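Side-chain contacts in xyloglucan-specific endo-beta-1,4-glucanase BoGH9A (Bacteroides ovatus, PDB 6DHT), which hydrolyses internal beta-1,4-glucosidic linkages in the backbone of xyloglucan, releasing xyloglucan oligosaccharides: residues 45-48 with 49-52; 464-467 with 468-471; 558-561 with 562-565. All blocks are in the same frame, centred on the assembly; numbering follows the deposited sequence.

Contact 1. Residues 45-48 with 49-52; sequences IWDA and VSGE
A beta-hairpin turn of the N-terminal Ig-like domain, joining antiparallel strands 42-47 and 53-58, is built around Asp47 and the residues that fold back onto it, Val49 to Glu52. The first strand closes at Asp47, whose backbone N-H gives a straight bond to Glu52 O (N to O 2.8 Å), while Asp47 O receives the amide of Gly51 at 2.9 Å, N to O. Inside this frame the Asp47 side chain forms an Asx turn. Its CG stands anti to the backbone N (chi1 -178°), which carries the carboxylate forward over the turn. There OD1 takes two amides: Val49 N lies 2.9 Å from OD1, nearly in line with the C-O bond, and Ser50 N comes from above the carboxylate plane, 3.1 Å from the same oxygen. Ser50 adds an ST turn, its OG accepting from Glu52 N at 3.1 Å; the same hydroxyl rests against Asp47, its OG 3.2 Å from Asp47 CG. Gly51 has a positive phi of 76°, a backbone shape that suits glycine, and its carbonyl O lies 3.3 Å from Trp46 CE3. The indole also meets the Glu52 carbonyl carbon with its edge, and Gln53 on the second strand touches the same tryptophan. Ile45, one step before, packs instead on Tyr86 and Leu88 of strand 84-90. With two N-H groups converging on one carboxylate oxygen, the Asp47 side chain is held against turning, and the amides would probably favour its ionised form.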
ATOM      1  N   ILE A  45     -12.532 -31.179 -10.277  1.00 23.36           N
ATOM      2  CA  ILE A  45     -13.307 -30.297  -9.425  1.00 24.63           C
ATOM      3  C   ILE A  45     -14.666 -30.937  -9.152  1.00 23.79           C
ATOM      4  O   ILE A  45     -15.356 -31.361 -10.088  1.00 22.76           O
ATOM      5  CB  ILE A  45     -13.528 -28.922 -10.104  1.00 23.60           C
ATOM      6  CG1 ILE A  45     -12.181 -28.316 -10.555  1.00 27.17           C
ATOM      7  CG2 ILE A  45     -14.324 -27.985  -9.197  1.00 23.33           C
ATOM      8  CD1 ILE A  45     -11.196 -28.045  -9.460  1.00 28.27           C
ATOM      9  N   TRP A  46     -15.031 -31.000  -7.870  1.00 24.11           N
ATOM     10  CA  TRP A  46     -16.339 -31.492  -7.432  1.00 26.90           C
ATOM     11  C   TRP A  46     -17.165 -30.414  -6.750  1.00 25.79           C
ATOM     12  O   TRP A  46     -16.623 -29.589  -6.024  1.00 25.42           O
ATOM     13  CB  TRP A  46     -16.136 -32.612  -6.407  1.00 29.16           C
ATOM     14  CG  TRP A  46     -15.365 -33.771  -6.916  1.00 28.91           C
ATOM     15  CD1 TRP A  46     -14.031 -33.990  -6.789  1.00 25.08           C
ATOM     16  CD2 TRP A  46     -15.891 -34.883  -7.646  1.00 23.99           C
ATOM     17  NE1 TRP A  46     -13.689 -35.178  -7.396  1.00 28.19           N
ATOM     18  CE2 TRP A  46     -14.815 -35.736  -7.938  1.00 27.28           C
ATOM     19  CE3 TRP A  46     -17.164 -35.221  -8.101  1.00 24.49           C
ATOM     20  CZ2 TRP A  46     -14.974 -36.923  -8.652  1.00 25.74           C
ATOM     21  CZ3 TRP A  46     -17.321 -36.402  -8.807  1.00 32.32           C
ATOM     22  CH2 TRP A  46     -16.231 -37.233  -9.077  1.00 31.20           C
ATOM     23  N   ASP A  47     -18.471 -30.425  -6.961  1.00 24.07           N
ATOM     24  CA  ASP A  47     -19.373 -29.569  -6.202  1.00 24.09           C
ATOM     25  C   ASP A  47     -19.391 -30.111  -4.773  1.00 30.13           C
ATOM     26  O   ASP A  47     -19.706 -31.284  -4.552  1.00 29.02           O
ATOM     27  CB  ASP A  47     -20.769 -29.580  -6.842  1.00 26.44           C
ATOM     28  CG  ASP A  47     -21.764 -28.660  -6.141  1.00 26.79           C
ATOM     29  OD1 ASP A  47     -21.852 -28.685  -4.901  1.00 29.24           O
ATOM     30  OD2 ASP A  47     -22.485 -27.907  -6.843  1.00 40.68           O
ATOM     31  N   ALA A  48     -19.038 -29.280  -3.799  1.00 26.30           N
ATOM     32  CA  ALA A  48     -18.827 -29.764  -2.438  1.00 28.81           C
ATOM     33  C   ALA A  48     -20.126 -30.206  -1.779  1.00 26.79           C
ATOM     34  O   ALA A  48     -20.116 -31.032  -0.865  1.00 37.59           O
ATOM     35  CB  ALA A  48     -18.142 -28.691  -1.588  1.00 29.92           C
ATOM     36  N   VAL A  49     -21.237 -29.653  -2.242  1.00 24.88           N
ATOM     37  CA  VAL A  49     -22.545 -29.927  -1.663  1.00 29.65           C
ATOM     38  C   VAL A  49     -23.221 -31.131  -2.332  1.00 32.39           C
ATOM     39  O   VAL A  49     -23.612 -32.075  -1.653  1.00 32.89           O
ATOM     40  CB  VAL A  49     -23.468 -28.718  -1.809  1.00 32.31           C
ATOM     41  CG1 VAL A  49     -24.755 -28.929  -1.033  1.00 35.62           C
ATOM     42  CG2 VAL A  49     -22.768 -27.457  -1.328  1.00 40.17           C
ATOM     43  N   SER A  50     -23.364 -31.077  -3.656  1.00 26.33           N
ATOM     44  CA  SER A  50     -24.081 -32.098  -4.423  1.00 27.97           C
ATOM     45  C   SER A  50     -23.211 -33.324  -4.707  1.00 29.54           C
ATOM     46  O   SER A  50     -23.717 -34.412  -5.006  1.00 25.90           O
ATOM     47  CB  SER A  50     -24.555 -31.519  -5.750  1.00 27.96           C
ATOM     48  OG  SER A  50     -23.454 -31.362  -6.625  1.00 27.53           O
ATOM     49  N   GLY A  51     -21.903 -33.150  -4.644  1.00 23.89           N
ATOM     50  CA  GLY A  51     -20.980 -34.225  -4.948  1.00 21.96           C
ATOM     51  C   GLY A  51     -20.856 -34.479  -6.438  1.00 22.88           C
ATOM     52  O   GLY A  51     -20.236 -35.457  -6.869  1.00 22.33           O
ATOM     53  N   GLU A  52     -21.435 -33.588  -7.236  1.00 23.15           N
ATOM     54  CA  GLU A  52     -21.359 -33.710  -8.686  1.00 26.74           C
ATOM     55  C   GLU A  52     -19.978 -33.396  -9.214  1.00 35.07           C
ATOM     56  O   GLU A  52     -19.319 -32.464  -8.746  1.00 28.14           O
ATOM     57  CB  GLU A  52     -22.343 -32.760  -9.366  1.00 35.50           C
ATOM     58  CG  GLU A  52     -23.760 -33.272  -9.482  1.00 37.49           C
ATOM     59  CD  GLU A  52     -24.531 -32.553 -10.570  1.00 52.79           C
ATOM     60  OE1 GLU A  52     -24.090 -32.591 -11.739  1.00117.92           O
ATOM     61  OE2 GLU A  52     -25.574 -31.948 -10.255  1.00 53.30           O
TER

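Contact 2. Residues 464-467 with 468-471; sequences LTNA and YRNM
Tyr468 lays the CE2 side of its ring alongside Leu464, a turn earlier on the same helix: the two side chains point the same way, and Leu464 CG, anti to the leucine nitrogen (chi1 -176°), sits 3.6 Å from Tyr468 CE2. The tyrosine hydroxyl has its partner beyond the pair, the backbone O of Leu564. Farther round the helix Arg469 runs out extended from CG to NE and passes across two residues at once. Thr465 CG2 rests over one face of its guanidinium, toward the rim, 3.7 Å from NH2, while Asn466 OD1 takes a bond from NH1 at 3.0 Å. That bond is bent, 135° at the hydrogen, and NH1 lies above the carbonyl plane of the amide, which stands almost perpendicular to the guanidinium. A water closes the link, accepting from Asn466 ND2 at 3.1 Å and from Arg469 NH1 at 2.9 Å. All this belongs to helix 461-474 of the family 9 catalytic domain, whose core in this family is an (alpha/alpha)6 barrel. Arg469 NE and NH2 make salt bridges to Glu30, within the Ig-like domain range, and to Glu420; together with the Asn466 and water bonds at NH1, these engage all three guanidinium nitrogens and restrain its rotation. Asn466 ND2 also bonds Val462 O, and Thr465 OG1 bonds Asp461 O in a rotamer (chi1 -68°) whose methyl faces the arginine.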
ATOM      1  N   LEU A 464      -5.599  -6.515 -17.008  1.00 15.44           N
ATOM      2  CA  LEU A 464      -6.379  -6.782 -15.805  1.00 16.09           C
ATOM      3  C   LEU A 464      -6.228  -8.240 -15.360  1.00 18.23           C
ATOM      4  O   LEU A 464      -6.099  -8.527 -14.172  1.00 15.08           O
ATOM      5  CB  LEU A 464      -7.835  -6.408 -16.030  1.00 18.41           C
ATOM      6  CG  LEU A 464      -8.748  -6.536 -14.822  1.00 20.66           C
ATOM      7  CD1 LEU A 464      -8.253  -5.625 -13.725  1.00 22.39           C
ATOM      8  CD2 LEU A 464     -10.164  -6.205 -15.200  1.00 23.47           C
ATOM      9  N   THR A 465      -6.211  -9.155 -16.326  1.00 15.76           N
ATOM     10  CA  THR A 465      -6.038 -10.561 -16.028  1.00 16.71           C
ATOM     11  C   THR A 465      -4.744 -10.750 -15.270  1.00 16.46           C
ATOM     12  O   THR A 465      -4.682 -11.528 -14.291  1.00 14.64           O
ATOM     13  CB  THR A 465      -6.022 -11.364 -17.331  1.00 15.97           C
ATOM     14  OG1 THR A 465      -7.317 -11.309 -17.911  1.00 18.20           O
ATOM     15  CG2 THR A 465      -5.702 -12.822 -17.072  1.00 20.11           C
ATOM     16  N   ASN A 466      -3.689 -10.067 -15.698  1.00 14.97           N
ATOM     17  CA  ASN A 466      -2.407 -10.173 -15.043  1.00 14.09           C
ATOM     18  C   ASN A 466      -2.356  -9.530 -13.643  1.00 13.28           C
ATOM     19  O   ASN A 466      -1.624  -9.981 -12.766  1.00 13.81           O
ATOM     20  CB  ASN A 466      -1.289  -9.682 -15.975  1.00 15.89           C
ATOM     21  CG  ASN A 466      -0.877 -10.754 -16.965  1.00 14.90           C
ATOM     22  OD1 ASN A 466      -0.102 -11.634 -16.609  1.00 17.66           O
ATOM     23  ND2 ASN A 466      -1.379 -10.680 -18.185  1.00 18.02           N
ATOM     24  N   ALA A 467      -3.164  -8.490 -13.430  1.00 13.56           N
ATOM     25  CA  ALA A 467      -3.268  -7.880 -12.118  1.00 13.77           C
ATOM     26  C   ALA A 467      -3.890  -8.864 -11.133  1.00 12.98           C
ATOM     27  O   ALA A 467      -3.413  -9.006 -10.008  1.00 12.76           O
ATOM     28  CB  ALA A 467      -4.060  -6.600 -12.182  1.00 13.91           C
ATOM     29  N   TYR A 468      -4.929  -9.573 -11.551  1.00 12.16           N
ATOM     30  CA  TYR A 468      -5.526 -10.610 -10.689  1.00 11.66           C
ATOM     31  C   TYR A 468      -4.536 -11.739 -10.401  1.00 13.76           C
ATOM     32  O   TYR A 468      -4.528 -12.277  -9.308  1.00 14.10           O
ATOM     33  CB  TYR A 468      -6.827 -11.185 -11.270  1.00 12.68           C
ATOM     34  CG  TYR A 468      -8.040 -10.283 -11.186  1.00 13.55           C
ATOM     35  CD1 TYR A 468      -8.784 -10.173 -10.004  1.00 13.18           C
ATOM     36  CD2 TYR A 468      -8.515  -9.630 -12.306  1.00 15.66           C
ATOM     37  CE1 TYR A 468      -9.928  -9.373  -9.938  1.00 12.26           C
ATOM     38  CE2 TYR A 468      -9.645  -8.811 -12.235  1.00 16.79           C
ATOM     39  CZ  TYR A 468     -10.356  -8.711 -11.061  1.00 14.26           C
ATOM     40  OH  TYR A 468     -11.480  -7.900 -11.035  1.00 16.77           O
ATOM     41  N   ARG A 469      -3.685 -12.067 -11.369  1.00 13.23           N
ATOM     42  CA  ARG A 469      -2.685 -13.121 -11.138  1.00 14.25           C
ATOM     43  C   ARG A 469      -1.739 -12.749 -10.000  1.00 14.39           C
ATOM     44  O   ARG A 469      -1.389 -13.587  -9.159  1.00 14.16           O
ATOM     45  CB  ARG A 469      -1.885 -13.425 -12.406  1.00 14.78           C
ATOM     46  CG  ARG A 469      -2.695 -14.084 -13.496  1.00 15.99           C
ATOM     47  CD  ARG A 469      -1.922 -14.215 -14.805  1.00 15.45           C
ATOM     48  NE  ARG A 469      -2.715 -14.853 -15.849  1.00 16.31           N
ATOM     49  CZ  ARG A 469      -2.426 -14.791 -17.148  1.00 20.32           C
ATOM     50  NH1 ARG A 469      -1.361 -14.124 -17.576  1.00 18.66           N
ATOM     51  NH2 ARG A 469      -3.195 -15.401 -18.025  1.00 21.03           N
ATOM     52  N   ASN A 470      -1.299 -11.496  -9.962  1.00 12.51           N
ATOM     53  CA  ASN A 470      -0.411 -11.049  -8.902  1.00 12.69           C
ATOM     54  C   ASN A 470      -1.117 -11.047  -7.553  1.00 12.95           C
ATOM     55  O   ASN A 470      -0.499 -11.360  -6.526  1.00 14.14           O
ATOM     56  CB  ASN A 470       0.154  -9.645  -9.188  1.00 15.43           C
ATOM     57  CG  ASN A 470       1.396  -9.678 -10.037  1.00 15.89           C
ATOM     58  OD1 ASN A 470       1.729 -10.697 -10.623  1.00 16.45           O
ATOM     59  ND2 ASN A 470       2.071  -8.537 -10.151  1.00 16.17           N
ATOM     60  N   MET A 471      -2.399 -10.689  -7.540  1.00 11.73           N
ATOM     61  CA  MET A 471      -3.175 -10.829  -6.308  1.00 12.51           C
ATOM     62  C   MET A 471      -3.262 -12.301  -5.842  1.00 12.94           C
ATOM     63  O   MET A 471      -3.106 -12.578  -4.649  1.00 12.19           O
ATOM     64  CB  MET A 471      -4.571 -10.178  -6.426  1.00 12.57           C
ATOM     65  CG  MET A 471      -5.378 -10.260  -5.146  1.00 12.83           C
ATOM     66  SD  MET A 471      -4.576  -9.419  -3.722  1.00 16.12           S
ATOM     67  CE  MET A 471      -5.049  -7.788  -4.164  1.00 13.33           C
TER
HETATM   68  O   HOH W   1      -0.889 -12.932 -20.197  1.00 22.49           O

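Contact 3. Residues 558-561 with 562-565; sequences VALA and SSLD
With chi1 at -58°, Ser562 swings its OG to the side of its own nitrogen and back along the helix to Val558, while Ser563, at 64°, holds OG between its nitrogen and carbonyl carbon. Both hydroxyls return to carbonyls of the preceding turn of helix 551-567, a buried helix of the GH9 domain packed against helices 105-117, 439-458 and 461-474. Val558 O is gripped by two donors of one residue, Ser562 OG at 2.7 Å and Ser562 N at 3.0 Å, which reach it from opposite faces of the carbonyl plane. An alanine in place of Ser562 would lose the hydroxyl and is likely to leave Val558 O with the backbone amide as its sole donor from this residue, where Ala108, Tyr196 and Phe197 touch the serine. The OG of Ser563 lies between two carbonyls, 2.9 Å from Ala559 O and 3.2 Å from Leu560 O; its single proton could serve either. On another side of the helix Leu560 and Leu564 pass each other at a slant, joined by the backbone bond from Leu564 N to Leu560 O. Asp565 directs its carboxylate away from the turn, OD1 to the hydroxyl of Tyr26 and OD2 to that of Tyr196. The closest apolar approach sets Leu560 CG 3.7 Å from Leu564 CD1.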
ATOM      1  N   VAL A 558      -4.505  -1.930  -0.230  1.00 11.12           N
ATOM      2  CA  VAL A 558      -5.791  -1.241  -0.410  1.00 11.26           C
ATOM      3  C   VAL A 558      -5.987  -0.857  -1.872  1.00 10.22           C
ATOM      4  O   VAL A 558      -7.070  -1.047  -2.442  1.00 10.72           O
ATOM      5  CB  VAL A 558      -5.833   0.041   0.444  1.00 10.87           C
ATOM      6  CG1 VAL A 558      -6.979   0.963   0.016  1.00 11.62           C
ATOM      7  CG2 VAL A 558      -5.962  -0.263   1.926  1.00 12.84           C
ATOM      8  N   ALA A 559      -4.927  -0.337  -2.487  1.00 10.53           N
ATOM      9  CA  ALA A 559      -5.000   0.073  -3.899  1.00 10.84           C
ATOM     10  C   ALA A 559      -5.390  -1.083  -4.810  1.00 11.79           C
ATOM     11  O   ALA A 559      -6.333  -0.945  -5.608  1.00 11.99           O
ATOM     12  CB  ALA A 559      -3.690   0.684  -4.365  1.00 11.30           C
ATOM     13  N   LEU A 560      -4.702  -2.208  -4.700  1.00 10.27           N
ATOM     14  CA  LEU A 560      -4.953  -3.311  -5.644  1.00 11.12           C
ATOM     15  C   LEU A 560      -6.231  -4.058  -5.279  1.00 11.31           C
ATOM     16  O   LEU A 560      -7.047  -4.347  -6.147  1.00 12.11           O
ATOM     17  CB  LEU A 560      -3.767  -4.292  -5.756  1.00 12.42           C
ATOM     18  CG  LEU A 560      -3.938  -5.245  -6.943  1.00 11.69           C
ATOM     19  CD1 LEU A 560      -4.131  -4.527  -8.305  1.00 14.13           C
ATOM     20  CD2 LEU A 560      -2.760  -6.188  -6.986  1.00 14.18           C
ATOM     21  N   ALA A 561      -6.425  -4.388  -4.010  1.00 10.98           N
ATOM     22  CA  ALA A 561      -7.616  -5.155  -3.646  1.00  9.78           C
ATOM     23  C   ALA A 561      -8.911  -4.393  -3.955  1.00 11.83           C
ATOM     24  O   ALA A 561      -9.891  -4.987  -4.408  1.00 12.02           O
ATOM     25  CB  ALA A 561      -7.581  -5.527  -2.205  1.00 11.09           C
ATOM     26  N   SER A 562      -8.929  -3.087  -3.665  1.00 11.77           N
ATOM     27  CA  SER A 562     -10.137  -2.297  -3.877  1.00 11.45           C
ATOM     28  C   SER A 562     -10.429  -2.190  -5.343  1.00 11.39           C
ATOM     29  O   SER A 562     -11.582  -2.351  -5.749  1.00 13.00           O
ATOM     30  CB  SER A 562      -9.984  -0.905  -3.326  1.00 11.77           C
ATOM     31  OG  SER A 562      -9.672  -0.935  -1.930  1.00 11.86           O
ATOM     32  N   SER A 563      -9.421  -1.886  -6.153  1.00 11.59           N
ATOM     33  CA  SER A 563      -9.649  -1.747  -7.589  1.00 12.59           C
ATOM     34  C   SER A 563     -10.036  -3.068  -8.258  1.00 13.32           C
ATOM     35  O   SER A 563     -10.925  -3.083  -9.105  1.00 13.30           O
ATOM     36  CB  SER A 563      -8.453  -1.096  -8.285  1.00 12.88           C
ATOM     37  OG  SER A 563      -7.283  -1.876  -8.218  1.00 15.24           O
ATOM     38  N   LEU A 564      -9.414  -4.178  -7.870  1.00 13.45           N
ATOM     39  CA  LEU A 564      -9.786  -5.474  -8.437  1.00 12.72           C
ATOM     40  C   LEU A 564     -11.201  -5.862  -8.041  1.00 13.28           C
ATOM     41  O   LEU A 564     -11.949  -6.445  -8.856  1.00 14.58           O
ATOM     42  CB  LEU A 564      -8.798  -6.565  -8.016  1.00 10.82           C
ATOM     43  CG  LEU A 564      -7.393  -6.483  -8.593  1.00 12.19           C
ATOM     44  CD1 LEU A 564      -6.551  -7.630  -8.109  1.00 13.84           C
ATOM     45  CD2 LEU A 564      -7.369  -6.393 -10.129  1.00 14.46           C
ATOM     46  N   ASP A 565     -11.598  -5.589  -6.809  1.00 12.47           N
ATOM     47  CA  ASP A 565     -12.980  -5.841  -6.390  1.00 12.13           C
ATOM     48  C   ASP A 565     -13.970  -4.923  -7.130  1.00 15.82           C
ATOM     49  O   ASP A 565     -14.988  -5.390  -7.665  1.00 16.55           O
ATOM     50  CB  ASP A 565     -13.129  -5.696  -4.882  1.00 12.50           C
ATOM     51  CG  ASP A 565     -14.440  -6.210  -4.374  1.00 13.99           C
ATOM     52  OD1 ASP A 565     -14.834  -7.361  -4.738  1.00 15.43           O
ATOM     53  OD2 ASP A 565     -15.078  -5.522  -3.570  1.00 15.48           O
TER

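In the fold
Contacts 2 and 3 sit side by side on neighbouring helices of the catalytic domain, their centres about 11 Å apart, and they touch: Tyr468 OH lies 2.7 Å from Leu564 O, Met471 CB meets Leu564 CD1 at 3.6 Å, and Leu464 CD1 approaches Leu564 CD2 at 3.8 Å. Contact 1 stands apart on the N-terminal Ig-like domain, its centre about 27 Å from that of contact 2 and about 30 Å from that of contact 3. Though none of the hairpin residues reaches the helices, that domain range does, through Glu30 at contact 2 and Tyr26 at contact 3. All three contacts lie away from the predicted catalytic residues and the bound calcium and magnesium ions.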